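Local atomic coordinates of lovastatin nonaketide synthase, polyketide synthase component (Aspergillus terreus, PDB entry 7CPX), a protein that builds the nonaketide precursor of lovastatin, dihydromonacolin L, from malonyl-CoA by iterative condensation, methylation and reduction, working with the partner enzyme LovC. Residues Val1197-Asp1202 and Asn1255-Pro1260; Ala1119-Leu1124 and Ala1176-Ile1181; Ile1027-Ile1032 and Asn1073-Ala1078; Glu1021-Ser1026 and Val1201-Leu1206. The protein carries 2 engineered substitutions. All blocks are in the same frame, centred on the assembly; numbering follows the deposited sequence.

Contact 1: residues Val1197-Asp1202 and Asn1255-Pro1260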
loop_
_atom_site.group_PDB
_atom_site.type_symbol
_atom_site.label_atom_id
_atom_site.label_comp_id
_atom_site.label_asym_id
_atom_site.label_seq_id
_atom_site.Cartn_x
_atom_site.Cartn_y
_atom_site.Cartn_z
ATOM N N VAL A 1197 8.128 -27.837 0.145
ATOM C CA VAL A 1197 7.220 -26.832 -0.399
ATOM C C VAL A 1197 8.048 -25.836 -1.201
ATOM O O VAL A 1197 9.176 -25.515 -0.801
ATOM C CB VAL A 1197 6.423 -26.125 0.707
ATOM C CG1 VAL A 1197 5.503 -27.106 1.401
ATOM C CG2 VAL A 1197 7.361 -25.475 1.711
ATOM N N PRO A 1198 7.546 -25.324 -2.324
ATOM C CA PRO A 1198 8.324 -24.342 -3.086
ATOM C C PRO A 1198 8.689 -23.148 -2.219
ATOM O O PRO A 1198 7.818 -22.422 -1.736
ATOM C CB PRO A 1198 7.382 -23.947 -4.228
ATOM C CG PRO A 1198 6.424 -25.065 -4.343
ATOM C CD PRO A 1198 6.258 -25.625 -2.967
ATOM N N THR A 1199 9.989 -22.951 -2.023
ATOM C CA THR A 1199 10.491 -21.864 -1.197
ATOM C C THR A 1199 11.105 -20.741 -2.014
ATOM O O THR A 1199 10.903 -19.568 -1.687
ATOM C CB THR A 1199 11.527 -22.388 -0.194
ATOM O OG1 THR A 1199 12.508 -23.173 -0.883
ATOM C CG2 THR A 1199 10.854 -23.225 0.882
ATOM N N HIS A 1200 11.852 -21.054 -3.069
ATOM C CA HIS A 1200 12.526 -20.014 -3.839
ATOM C C HIS A 1200 12.583 -20.360 -5.318
ATOM O O HIS A 1200 13.315 -21.261 -5.725
ATOM C CB HIS A 1200 13.949 -19.779 -3.330
ATOM C CG HIS A 1200 14.710 -18.766 -4.128
ATOM N ND1 HIS A 1200 15.454 -19.100 -5.239
ATOM C CD2 HIS A 1200 14.834 -17.426 -3.981
ATOM C CE1 HIS A 1200 16.008 -18.010 -5.740
ATOM N NE2 HIS A 1200 15.648 -16.980 -4.995
ATOM N N VAL A 1201 11.844 -19.615 -6.130
ATOM C CA VAL A 1201 11.795 -19.846 -7.567
ATOM C C VAL A 1201 12.757 -18.869 -8.223
ATOM O O VAL A 1201 12.560 -17.650 -8.152
ATOM C CB VAL A 1201 10.380 -19.690 -8.133
ATOM C CG1 VAL A 1201 10.319 -20.284 -9.518
ATOM C CG2 VAL A 1201 9.369 -20.350 -7.220
ATOM N N ASP A 1202 13.796 -19.402 -8.867
ATOM C CA ASP A 1202 14.789 -18.538 -9.493
ATOM C C ASP A 1202 14.184 -17.770 -10.659
ATOM O O ASP A 1202 14.374 -16.555 -10.776
ATOM C CB ASP A 1202 15.991 -19.358 -9.954
ATOM C CG ASP A 1202 17.158 -18.491 -10.383
ATOM O OD1 ASP A 1202 17.053 -17.251 -10.273
ATOM O OD2 ASP A 1202 18.180 -19.049 -10.832
ATOM N N ASN A 1255 14.946 -23.480 -11.758
ATOM C CA ASN A 1255 15.461 -23.580 -10.397
ATOM C C ASN A 1255 14.412 -23.149 -9.377
ATOM O O ASN A 1255 14.668 -22.344 -8.479
ATOM C CB ASN A 1255 16.750 -22.775 -10.246
ATOM C CG ASN A 1255 17.364 -22.909 -8.868
ATOM O OD1 ASN A 1255 17.106 -23.876 -8.153
ATOM N ND2 ASN A 1255 18.177 -21.934 -8.484
ATOM N N ILE A 1256 13.206 -23.693 -9.527
ATOM C CA ILE A 1256 12.248 -23.665 -8.433
ATOM C C ILE A 1256 12.766 -24.567 -7.324
ATOM O O ILE A 1256 13.060 -25.748 -7.550
ATOM C CB ILE A 1256 10.850 -24.090 -8.905
ATOM C CG1 ILE A 1256 9.913 -24.237 -7.704
ATOM C CG2 ILE A 1256 10.910 -25.389 -9.687
ATOM C CD1 ILE A 1256 8.448 -24.297 -8.068
ATOM N N THR A 1257 12.893 -24.007 -6.130
ATOM C CA THR A 1257 13.513 -24.666 -4.993
ATOM C C THR A 1257 12.422 -24.987 -3.987
ATOM O O THR A 1257 11.881 -24.079 -3.338
ATOM C CB THR A 1257 14.591 -23.783 -4.370
ATOM O OG1 THR A 1257 15.728 -23.722 -5.241
ATOM C CG2 THR A 1257 15.007 -24.331 -3.019
ATOM N N PHE A 1258 12.105 -26.278 -3.893
ATOM C CA PHE A 1258 11.224 -26.838 -2.875
ATOM C C PHE A 1258 12.091 -27.164 -1.669
ATOM O O PHE A 1258 12.974 -28.022 -1.743
ATOM C CB PHE A 1258 10.524 -28.100 -3.372
ATOM C CG PHE A 1258 9.869 -27.972 -4.718
ATOM C CD1 PHE A 1258 10.621 -27.905 -5.876
ATOM C CD2 PHE A 1258 8.491 -27.975 -4.825
ATOM C CE1 PHE A 1258 10.013 -27.807 -7.109
ATOM C CE2 PHE A 1258 7.878 -27.882 -6.053
ATOM C CZ PHE A 1258 8.639 -27.797 -7.200
ATOM N N LYS A 1259 11.846 -26.503 -0.584
ATOM C CA LYS A 1259 12.564 -26.815 0.637
ATOM C C LYS A 1259 11.641 -27.531 1.616
ATOM O O LYS A 1259 10.425 -27.316 1.598
ATOM C CB LYS A 1259 13.109 -25.538 1.281
ATOM C CG LYS A 1259 14.342 -25.740 2.139
ATOM C CD LYS A 1259 15.160 -24.466 2.234
ATOM C CE LYS A 1259 16.413 -24.673 3.064
ATOM N NZ LYS A 1259 17.235 -23.436 3.154
ATOM N N PRO A 1260 12.173 -28.395 2.480
ATOM C CA PRO A 1260 11.300 -29.135 3.395
ATOM C C PRO A 1260 10.448 -28.202 4.239
ATOM O O PRO A 1260 10.897 -27.140 4.674
ATOM C CB PRO A 1260 12.285 -29.930 4.256
ATOM C CG PRO A 1260 13.467 -30.106 3.397
ATOM C CD PRO A 1260 13.567 -28.861 2.566
#
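Pro-1198 brings CG against the CD2-CE2 side of the Phe-1258 ring, 3.6 Å from CE2, in a slanting approach to the ring. The two residues are a non-hydrogen-bonded pair between antiparallel strands 1196-1206 and 1249-1260, which belong to the C-terminal hotdog fold of the dehydratase domain. Ile-1256 and Val-1201 continue this apolar face: their side chains lie side by side and point the same way, with Val-1201 CG1 3.9 Å from Ile-1256 CB. Phe-1177 of helix 1170-1184 packs on Pro-1198, Ile-1256 and Phe-1258, and the proline lies about 5 Å, side chain to side chain, from Asp-1174, the predicted proton donor.

The pairing illustrates how a classic beta bulge concentrates donors on one acceptor. Thr-1199 and His-1200 both face Thr-1257, and its carbonyl oxygen receives three hydrogen bonds. Thr-1199 N and His-1200 N approach Thr-1257 O within the carbonyl plane, at 2.6 and 3.0 Å. Thr-1199 OG1 sits between its backbone N and carbonyl carbon (chi1 50°), and from there reaches the same oxygen at 2.7 Å from well above the plane. Thr-1199 CG2 lies against Lys-1259 CB, from which the extended lysine chain leads away. His-1200, on the face it shares with Thr-1257 and Lys-1259, bonds through NE2 to Asp-1024 OD1. Past the bulge, where the strand turns a corner, Asp-1202 N bonds to Asn-1255 O at 3.1 Å; the carboxylate and amide of these two residues stand 87° apart, and their CB atoms meet at 3.5 Å.

Contact 2: residues Ala1119-Leu1124 and Ala1176-Ile1181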
loop_
_atom_site.group_PDB
_atom_site.type_symbol
_atom_site.label_atom_id
_atom_site.label_comp_id
_atom_site.label_asym_id
_atom_site.label_seq_id
_atom_site.Cartn_x
_atom_site.Cartn_y
_atom_site.Cartn_z
ATOM N N ALA A 1119 -0.947 -43.772 -7.965
ATOM C CA ALA A 1119 0.077 -44.156 -6.998
ATOM C C ALA A 1119 0.974 -42.976 -6.651
ATOM O O ALA A 1119 1.401 -42.828 -5.500
ATOM C CB ALA A 1119 0.911 -45.313 -7.544
ATOM N N PHE A 1120 1.279 -42.132 -7.639
ATOM C CA PHE A 1120 2.103 -40.957 -7.382
ATOM C C PHE A 1120 1.458 -40.062 -6.334
ATOM O O PHE A 1120 2.094 -39.678 -5.346
ATOM C CB PHE A 1120 2.324 -40.193 -8.689
ATOM C CG PHE A 1120 3.033 -38.881 -8.519
ATOM C CD1 PHE A 1120 4.381 -38.840 -8.216
ATOM C CD2 PHE A 1120 2.355 -37.687 -8.681
ATOM C CE1 PHE A 1120 5.035 -37.635 -8.066
ATOM C CE2 PHE A 1120 3.002 -36.478 -8.533
ATOM C CZ PHE A 1120 4.346 -36.452 -8.226
ATOM N N TYR A 1121 0.177 -39.738 -6.522
ATOM C CA TYR A 1121 -0.503 -38.879 -5.560
ATOM C C TYR A 1121 -0.755 -39.600 -4.243
ATOM O O TYR A 1121 -0.794 -38.956 -3.191
ATOM C CB TYR A 1121 -1.812 -38.359 -6.148
ATOM C CG TYR A 1121 -1.612 -37.244 -7.146
ATOM C CD1 TYR A 1121 -1.194 -35.990 -6.733
ATOM C CD2 TYR A 1121 -1.838 -37.443 -8.497
ATOM C CE1 TYR A 1121 -1.006 -34.970 -7.633
ATOM C CE2 TYR A 1121 -1.653 -36.423 -9.407
ATOM C CZ TYR A 1121 -1.234 -35.188 -8.969
ATOM O OH TYR A 1121 -1.048 -34.163 -9.867
ATOM N N HIS A 1122 -0.916 -40.924 -4.269
ATOM C CA HIS A 1122 -1.030 -41.670 -3.021
ATOM C C HIS A 1122 0.236 -41.523 -2.190
ATOM O O HIS A 1122 0.178 -41.231 -0.990
ATOM C CB HIS A 1122 -1.312 -43.142 -3.314
ATOM C CG HIS A 1122 -1.228 -44.023 -2.108
ATOM N ND1 HIS A 1122 -1.982 -43.808 -0.975
ATOM C CD2 HIS A 1122 -0.476 -45.121 -1.855
ATOM C CE1 HIS A 1122 -1.700 -44.735 -0.077
ATOM N NE2 HIS A 1122 -0.788 -45.544 -0.587
ATOM N N GLU A 1123 1.397 -41.708 -2.819
ATOM C CA GLU A 1123 2.656 -41.527 -2.104
ATOM C C GLU A 1123 2.811 -40.085 -1.645
ATOM O O GLU A 1123 3.250 -39.824 -0.517
ATOM C CB GLU A 1123 3.830 -41.932 -2.994
ATOM C CG GLU A 1123 5.120 -42.178 -2.233
ATOM C CD GLU A 1123 6.302 -42.425 -3.149
ATOM O OE1 GLU A 1123 6.272 -41.947 -4.303
ATOM O OE2 GLU A 1123 7.260 -43.098 -2.718
ATOM N N LEU A 1124 2.447 -39.131 -2.504
ATOM C CA LEU A 1124 2.532 -37.727 -2.123
ATOM C C LEU A 1124 1.706 -37.448 -0.875
ATOM O O LEU A 1124 2.165 -36.759 0.043
ATOM C CB LEU A 1124 2.071 -36.850 -3.289
ATOM C CG LEU A 1124 3.020 -36.677 -4.479
ATOM C CD1 LEU A 1124 2.583 -35.484 -5.308
ATOM C CD2 LEU A 1124 4.465 -36.511 -4.042
ATOM N N ALA A 1176 2.328 -28.618 -12.247
ATOM C CA ALA A 1176 3.619 -28.488 -12.909
ATOM C C ALA A 1176 4.752 -28.598 -11.898
ATOM O O ALA A 1176 5.771 -29.246 -12.160
ATOM C CB ALA A 1176 3.694 -27.158 -13.656
ATOM N N PHE A 1177 4.587 -27.967 -10.736
ATOM C CA PHE A 1177 5.581 -28.103 -9.674
ATOM C C PHE A 1177 5.681 -29.547 -9.203
ATOM O O PHE A 1177 6.783 -30.064 -8.983
ATOM C CB PHE A 1177 5.230 -27.187 -8.502
ATOM C CG PHE A 1177 5.261 -25.724 -8.838
ATOM C CD1 PHE A 1177 5.826 -25.275 -10.018
ATOM C CD2 PHE A 1177 4.730 -24.797 -7.963
ATOM C CE1 PHE A 1177 5.855 -23.935 -10.320
ATOM C CE2 PHE A 1177 4.756 -23.453 -8.260
ATOM C CZ PHE A 1177 5.320 -23.021 -9.442
ATOM N N GLN A 1178 4.537 -30.212 -9.039
ATOM C CA GLN A 1178 4.539 -31.621 -8.662
ATOM C C GLN A 1178 5.321 -32.456 -9.663
ATOM O O GLN A 1178 5.834 -33.525 -9.318
ATOM C CB GLN A 1178 3.109 -32.146 -8.565
ATOM C CG GLN A 1178 2.266 -31.501 -7.488
ATOM C CD GLN A 1178 0.786 -31.740 -7.703
ATOM O OE1 GLN A 1178 0.395 -32.547 -8.545
ATOM N NE2 GLN A 1178 -0.046 -31.032 -6.951
ATOM N N THR A 1179 5.380 -32.005 -10.915
ATOM C CA THR A 1179 6.186 -32.710 -11.906
ATOM C C THR A 1179 7.650 -32.761 -11.488
ATOM O O THR A 1179 8.343 -33.747 -11.764
ATOM C CB THR A 1179 6.059 -32.046 -13.277
ATOM O OG1 THR A 1179 6.608 -30.724 -13.227
ATOM C CG2 THR A 1179 4.607 -31.974 -13.705
ATOM N N VAL A 1180 8.137 -31.711 -10.823
ATOM C CA VAL A 1180 9.512 -31.716 -10.333
ATOM C C VAL A 1180 9.703 -32.829 -9.316
ATOM O O VAL A 1180 10.694 -33.568 -9.356
ATOM C CB VAL A 1180 9.874 -30.344 -9.736
ATOM C CG1 VAL A 1180 11.232 -30.404 -9.063
ATOM C CG2 VAL A 1180 9.867 -29.278 -10.810
ATOM N N ILE A 1181 8.756 -32.968 -8.389
ATOM C CA ILE A 1181 8.834 -34.041 -7.403
ATOM C C ILE A 1181 8.781 -35.394 -8.095
ATOM O O ILE A 1181 9.522 -36.320 -7.745
ATOM C CB ILE A 1181 7.709 -33.890 -6.367
ATOM C CG1 ILE A 1181 7.955 -32.650 -5.509
ATOM C CG2 ILE A 1181 7.623 -35.128 -5.500
ATOM C CD1 ILE A 1181 6.731 -32.159 -4.782
#
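Within the C-terminal hotdog fold of the dehydratase, Tyr-1121 of helix 1117-1126 reaches across to Gln-1178 of helix 1170-1184, the long helix that packs on the strands of the fold. Gln-1178 follows the predicted proton donor Asp-1174 by one helical turn, the Asp-x-x-x-Gln arrangement familiar from polyketide synthase dehydratases. The short helical segments run at 83° to each other with axes 11.9 Å apart, a separation that long side chains must bridge.

Tyr-1121 OH donates a hydrogen bond to Gln-1178 OE1 at 2.5 Å, and it arrives nearly along the C=O axis. OE1 lies close to the plane of the phenol ring, while the amide as a whole is turned 82° from that ring. Gln-1178 reaches this position on a chain that is extended beyond CG (chi2 163°). Its other amide atom, NE2, bonds to Asp-1174 OD2 and to Phe-1135 O, so partners at both ends of the amide fix its rotation. Tyr-1121 thus probably acts from the second shell, steadying the glutamine that bonds to the aspartate.

Ring and aliphatic groups make up the rest of this buried contact. Phe-1120 turns its edge to the other helix, with CZ 3.5 Å from Gln-1178 O, and one face of its ring carries Leu-1124 CG, displaced toward the rim. Beyond it, Leu-1124 CD2 meets Ile-1181 CG2 at 3.7 Å, the two branched chains crossing aslant.

Contact 3: residues Ile1027-Ile1032 and Asn1073-Ala1078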
loop_
_atom_site.group_PDB
_atom_site.type_symbol
_atom_site.label_atom_id
_atom_site.label_comp_id
_atom_site.label_asym_id
_atom_site.label_seq_id
_atom_site.Cartn_x
_atom_site.Cartn_y
_atom_site.Cartn_z
ATOM N N ILE A 1027 9.101 -17.863 -1.458
ATOM C CA ILE A 1027 7.932 -18.117 -0.625
ATOM C C ILE A 1027 8.426 -18.223 0.810
ATOM O O ILE A 1027 9.035 -19.227 1.197
ATOM C CB ILE A 1027 7.188 -19.384 -1.061
ATOM C CG1 ILE A 1027 6.489 -19.166 -2.406
ATOM C CG2 ILE A 1027 6.175 -19.786 -0.009
ATOM C CD1 ILE A 1027 7.423 -19.142 -3.590
ATOM N N ASP A 1028 8.163 -17.189 1.607
ATOM C CA ASP A 1028 8.725 -17.100 2.948
ATOM C C ASP A 1028 7.882 -17.825 3.989
ATOM O O ASP A 1028 8.433 -18.492 4.873
ATOM C CB ASP A 1028 8.885 -15.632 3.348
ATOM C CG ASP A 1028 9.806 -14.873 2.414
ATOM O OD1 ASP A 1028 9.422 -14.655 1.246
ATOM O OD2 ASP A 1028 10.916 -14.495 2.847
ATOM N N LYS A 1029 6.559 -17.712 3.907
ATOM C CA LYS A 1029 5.667 -18.306 4.900
ATOM C C LYS A 1029 4.452 -18.870 4.183
ATOM O O LYS A 1029 3.661 -18.117 3.607
ATOM C CB LYS A 1029 5.248 -17.280 5.950
ATOM C CG LYS A 1029 4.338 -17.844 7.026
ATOM C CD LYS A 1029 4.125 -16.849 8.152
ATOM C CE LYS A 1029 3.324 -17.461 9.289
ATOM N NZ LYS A 1029 3.224 -16.553 10.465
ATOM N N ALA A 1030 4.304 -20.191 4.219
ATOM C CA ALA A 1030 3.123 -20.822 3.651
ATOM C C ALA A 1030 1.886 -20.413 4.439
ATOM O O ALA A 1030 1.888 -20.424 5.673
ATOM C CB ALA A 1030 3.280 -22.340 3.659
ATOM N N VAL A 1031 0.829 -20.052 3.720
ATOM C CA VAL A 1031 -0.425 -19.644 4.344
ATOM C C VAL A 1031 -1.201 -20.903 4.713
ATOM O O VAL A 1031 -1.677 -21.630 3.839
ATOM C CB VAL A 1031 -1.243 -18.737 3.420
ATOM C CG1 VAL A 1031 -2.709 -18.779 3.796
ATOM C CG2 VAL A 1031 -0.731 -17.316 3.498
ATOM N N ILE A 1032 -1.334 -21.156 6.009
ATOM C CA ILE A 1032 -2.069 -22.312 6.505
ATOM C C ILE A 1032 -3.489 -21.876 6.834
ATOM O O ILE A 1032 -3.696 -20.946 7.622
ATOM C CB ILE A 1032 -1.382 -22.914 7.741
ATOM C CG1 ILE A 1032 0.116 -23.113 7.488
ATOM C CG2 ILE A 1032 -2.038 -24.234 8.117
ATOM C CD1 ILE A 1032 0.436 -23.994 6.303
ATOM N N ASN A 1073 -0.088 -10.102 13.243
ATOM C CA ASN A 1073 0.322 -9.029 12.355
ATOM C C ASN A 1073 0.459 -9.540 10.924
ATOM O O ASN A 1073 0.451 -10.745 10.661
ATOM C CB ASN A 1073 1.646 -8.424 12.818
ATOM C CG ASN A 1073 1.534 -7.732 14.161
ATOM O OD1 ASN A 1073 1.668 -8.363 15.209
ATOM N ND2 ASN A 1073 1.290 -6.427 14.135
ATOM N N LEU A 1074 0.588 -8.599 9.996
ATOM C CA LEU A 1074 0.764 -8.947 8.592
ATOM C C LEU A 1074 2.202 -9.388 8.355
ATOM O O LEU A 1074 3.145 -8.661 8.686
ATOM C CB LEU A 1074 0.407 -7.758 7.706
ATOM C CG LEU A 1074 0.158 -8.064 6.227
ATOM C CD1 LEU A 1074 -1.046 -8.966 6.051
ATOM C CD2 LEU A 1074 -0.030 -6.780 5.443
ATOM N N SER A 1075 2.369 -10.575 7.787
ATOM C CA SER A 1075 3.674 -11.163 7.531
ATOM C C SER A 1075 3.882 -11.335 6.033
ATOM O O SER A 1075 2.975 -11.127 5.224
ATOM C CB SER A 1075 3.808 -12.512 8.245
ATOM O OG SER A 1075 2.884 -13.452 7.729
ATOM N N LEU A 1076 5.101 -11.722 5.671
ATOM C CA LEU A 1076 5.462 -11.945 4.278
ATOM C C LEU A 1076 5.223 -13.407 3.924
ATOM O O LEU A 1076 5.835 -14.303 4.514
ATOM C CB LEU A 1076 6.920 -11.572 4.024
ATOM C CG LEU A 1076 7.365 -11.697 2.564
ATOM C CD1 LEU A 1076 6.733 -10.605 1.724
ATOM C CD2 LEU A 1076 8.875 -11.657 2.442
ATOM N N SER A 1077 4.336 -13.643 2.961
ATOM C CA SER A 1077 4.103 -14.986 2.449
ATOM C C SER A 1077 5.030 -15.311 1.288
ATOM O O SER A 1077 5.552 -16.428 1.202
ATOM C CB SER A 1077 2.648 -15.133 2.003
ATOM O OG SER A 1077 2.025 -16.226 2.650
ATOM N N ALA A 1078 5.243 -14.351 0.395
ATOM C CA ALA A 1078 6.112 -14.559 -0.753
ATOM C C ALA A 1078 6.641 -13.214 -1.224
ATOM O O ALA A 1078 6.095 -12.162 -0.889
ATOM C CB ALA A 1078 5.376 -15.273 -1.889
#
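Ser-1077 and Lys-1029 form the close-knit part of this contact, where the loop following strand 1016-1027 crosses the beginning of strand 1075-1087 in the N-terminal hotdog fold. Ser-1077 OG donates to Lys-1029 O at 2.7 Å, almost in line with the carbonyl bond. In the opposite sense Lys-1029 N donates to Ser-1077 O over 3.2 Å, a long but straight bond (167°), and Asp-1028 N adds a weak, bent one. Ser-1077 OG also bonds to Ser-1066 OG and Tyr-998 OH, while Val-1031 CG2 lies against it. Ile-1027 CG1 and Ala-1078 CB, 4.1 Å apart, extend the buried side toward helix 995-1012.

The outer side is looser. Asp-1028 rests its carboxylate on the Leu-1076 methyl CD2, and the extended chain of Lys-1029 passes Ser-1075 with CD 3.6 Å from OG, which bonds to Ser-1066 O instead. Both loop residues are exposed, and Leu-1076 also packs on Leu-966 of the second subunit. The chemistry implies that the loop is held to the strand chiefly through backbone atoms and one buried serine hydroxyl, while across this contact the side chains of Asp-1028 and Lys-1029 add mainly van der Waals contact.

Contact 4: residues Glu1021-Ser1026 and Val1201-Leu1206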
loop_
_atom_site.group_PDB
_atom_site.type_symbol
_atom_site.label_atom_id
_atom_site.label_comp_id
_atom_site.label_asym_id
_atom_site.label_seq_id
_atom_site.Cartn_x
_atom_site.Cartn_y
_atom_site.Cartn_z
ATOM N N GLU A 1021 8.097 -12.721 -16.853
ATOM C CA GLU A 1021 9.026 -13.451 -16.008
ATOM C C GLU A 1021 8.800 -13.084 -14.549
ATOM O O GLU A 1021 8.420 -11.959 -14.225
ATOM C CB GLU A 1021 10.477 -13.140 -16.383
ATOM C CG GLU A 1021 10.792 -13.194 -17.868
ATOM C CD GLU A 1021 12.129 -12.560 -18.198
ATOM O OE1 GLU A 1021 12.907 -12.290 -17.259
ATOM O OE2 GLU A 1021 12.401 -12.326 -19.395
ATOM N N ILE A 1022 9.050 -14.047 -13.671
ATOM C CA ILE A 1022 9.096 -13.831 -12.232
ATOM C C ILE A 1022 10.478 -14.248 -11.760
ATOM O O ILE A 1022 10.841 -15.423 -11.860
ATOM C CB ILE A 1022 8.001 -14.617 -11.496
ATOM C CG1 ILE A 1022 6.649 -13.937 -11.694
ATOM C CG2 ILE A 1022 8.335 -14.716 -10.023
ATOM C CD1 ILE A 1022 5.484 -14.737 -11.180
ATOM N N LEU A 1023 11.231 -13.294 -11.227
ATOM C CA LEU A 1023 12.640 -13.469 -10.914
ATOM C C LEU A 1023 12.860 -13.486 -9.408
ATOM O O LEU A 1023 12.204 -12.750 -8.662
ATOM C CB LEU A 1023 13.474 -12.347 -11.539
ATOM C CG LEU A 1023 13.313 -12.145 -13.046
ATOM C CD1 LEU A 1023 14.021 -10.878 -13.494
ATOM C CD2 LEU A 1023 13.848 -13.345 -13.801
ATOM N N ASP A 1024 13.785 -14.341 -8.972
ATOM C CA ASP A 1024 14.228 -14.386 -7.579
ATOM C C ASP A 1024 13.044 -14.452 -6.624
ATOM O O ASP A 1024 13.067 -13.867 -5.539
ATOM C CB ASP A 1024 15.118 -13.185 -7.253
ATOM C CG ASP A 1024 15.844 -13.337 -5.930
ATOM O OD1 ASP A 1024 15.678 -14.388 -5.276
ATOM O OD2 ASP A 1024 16.583 -12.406 -5.543
ATOM N N MET A 1025 11.996 -15.165 -7.021
ATOM C CA MET A 1025 10.821 -15.278 -6.171
ATOM C C MET A 1025 11.111 -16.181 -4.983
ATOM O O MET A 1025 11.788 -17.205 -5.107
ATOM C CB MET A 1025 9.635 -15.820 -6.958
ATOM C CG MET A 1025 8.408 -16.057 -6.099
ATOM S SD MET A 1025 6.897 -16.213 -7.061
ATOM C CE MET A 1025 5.682 -16.351 -5.754
ATOM N N SER A 1026 10.587 -15.795 -3.824
ATOM C CA SER A 1026 10.780 -16.541 -2.590
ATOM C C SER A 1026 9.452 -16.649 -1.861
ATOM O O SER A 1026 8.763 -15.643 -1.672
ATOM C CB SER A 1026 11.819 -15.863 -1.693
ATOM O OG SER A 1026 11.977 -16.567 -0.475
ATOM N N VAL A 1201 11.844 -19.615 -6.130
ATOM C CA VAL A 1201 11.795 -19.846 -7.567
ATOM C C VAL A 1201 12.757 -18.869 -8.223
ATOM O O VAL A 1201 12.560 -17.650 -8.152
ATOM C CB VAL A 1201 10.380 -19.690 -8.133
ATOM C CG1 VAL A 1201 10.319 -20.284 -9.518
ATOM C CG2 VAL A 1201 9.369 -20.350 -7.220
ATOM N N ASP A 1202 13.796 -19.402 -8.867
ATOM C CA ASP A 1202 14.789 -18.538 -9.493
ATOM C C ASP A 1202 14.184 -17.770 -10.659
ATOM O O ASP A 1202 14.374 -16.555 -10.776
ATOM C CB ASP A 1202 15.991 -19.358 -9.954
ATOM C CG ASP A 1202 17.158 -18.491 -10.383
ATOM O OD1 ASP A 1202 17.053 -17.251 -10.273
ATOM O OD2 ASP A 1202 18.180 -19.049 -10.832
ATOM N N ARG A 1203 13.448 -18.454 -11.536
ATOM C CA ARG A 1203 12.797 -17.728 -12.625
ATOM C C ARG A 1203 11.630 -18.525 -13.187
ATOM O O ARG A 1203 11.841 -19.522 -13.877
ATOM C CB ARG A 1203 13.799 -17.404 -13.726
ATOM C CG ARG A 1203 13.172 -16.712 -14.928
ATOM C CD ARG A 1203 14.195 -16.443 -16.007
ATOM N NE ARG A 1203 14.790 -17.680 -16.495
ATOM C CZ ARG A 1203 14.211 -18.497 -17.365
ATOM N NH1 ARG A 1203 13.007 -18.248 -17.852
ATOM N NH2 ARG A 1203 14.856 -19.593 -17.753
ATOM N N ILE A 1204 10.413 -18.059 -12.936
ATOM C CA ILE A 1204 9.288 -18.462 -13.766
ATOM C C ILE A 1204 9.250 -17.567 -15.000
ATOM O O ILE A 1204 9.770 -16.454 -15.001
ATOM C CB ILE A 1204 7.957 -18.394 -12.994
ATOM C CG1 ILE A 1204 8.083 -19.070 -11.632
ATOM C CG2 ILE A 1204 6.851 -19.052 -13.791
ATOM C CD1 ILE A 1204 8.287 -18.100 -10.494
ATOM N N THR A 1205 8.628 -18.057 -16.066
ATOM C CA THR A 1205 8.464 -17.227 -17.255
ATOM C C THR A 1205 7.268 -17.731 -18.040
ATOM O O THR A 1205 7.285 -18.860 -18.528
ATOM C CB THR A 1205 9.718 -17.251 -18.119
ATOM O OG1 THR A 1205 10.859 -16.912 -17.321
ATOM C CG2 THR A 1205 9.584 -16.251 -19.240
ATOM N N LEU A 1206 6.253 -16.889 -18.184
ATOM C CA LEU A 1206 4.985 -17.271 -18.779
ATOM C C LEU A 1206 4.689 -16.411 -19.999
ATOM O O LEU A 1206 4.924 -15.197 -19.996
ATOM C CB LEU A 1206 3.857 -17.140 -17.755
ATOM C CG LEU A 1206 2.455 -17.498 -18.237
ATOM C CD1 LEU A 1206 1.762 -18.373 -17.217
ATOM C CD2 LEU A 1206 1.645 -16.247 -18.489
#
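Ile-1204 O is gripped from opposite faces of its carbonyl plane: Ile-1022 N donates at 2.8 Å from one, and Thr-1205 OG1 at 2.6 Å from the other. The setting is the seam of the double hotdog fold, where strand 1016-1027 of the N-terminal half runs antiparallel to strand 1196-1206 of the C-terminal half. Ile-1204 N returns a bond to Ile-1022 O, completing a hydrogen-bonded pair. Both strands then turn a corner, at Asp-1024 and Asp-1202, yet pairing persists through Asp-1024 N to Asp-1202 O (2.9 Å) and Val-1201 N to Met-1025 O.

Apolar side chains line one face. Ile-1204 CD1 lies 3.4 Å from Ile-1022 CG2; Met-1025 SD approaches Ile-1204 CD1 obliquely, and the methionine also packs on helix 995-1012. The other face is mixed, with Glu-1021, Leu-1023, Arg-1203 and Thr-1205, and meets the second subunit, where Glu-1021 forms a salt bridge with Arg-2015 of that chain. Arg-1203 runs alongside Leu-1023, CG to CD2 3.6 Å, before bending at chi3 (61°). Its NH2 forms a salt bridge with Glu-1254 and NH1 also reaches Gln-1252. NH1 donates as well to Thr-1205 OG1 at 2.6 Å, nearly in the guanidinium plane.

Overall arrangement
Strand 1196-1206 unites the set: contact 1 pairs it within the C-terminal hotdog, contact 4 joins it to the N-terminal one, and His-1200 of contact 1 bonds to Asp-1024 of contact 4. Contacts 2 and 4 are buried, whereas contacts 1 and 3 are only partly so. Contact 2 alone joins two helices, so side chains rather than backbone bonds carry it; Phe-1177 and Val-1180 on its second helix pack on the apolar face of contact 1. Contact 3 replaces regular pairing with a loop held to a strand, and Ile-1027 connects it to Thr-1199 of contact 1. Contacts 1, 3 and 4 all meet the second subunit, where Glu-1021 of contact 4 pairs with Arg-2015 of that chain.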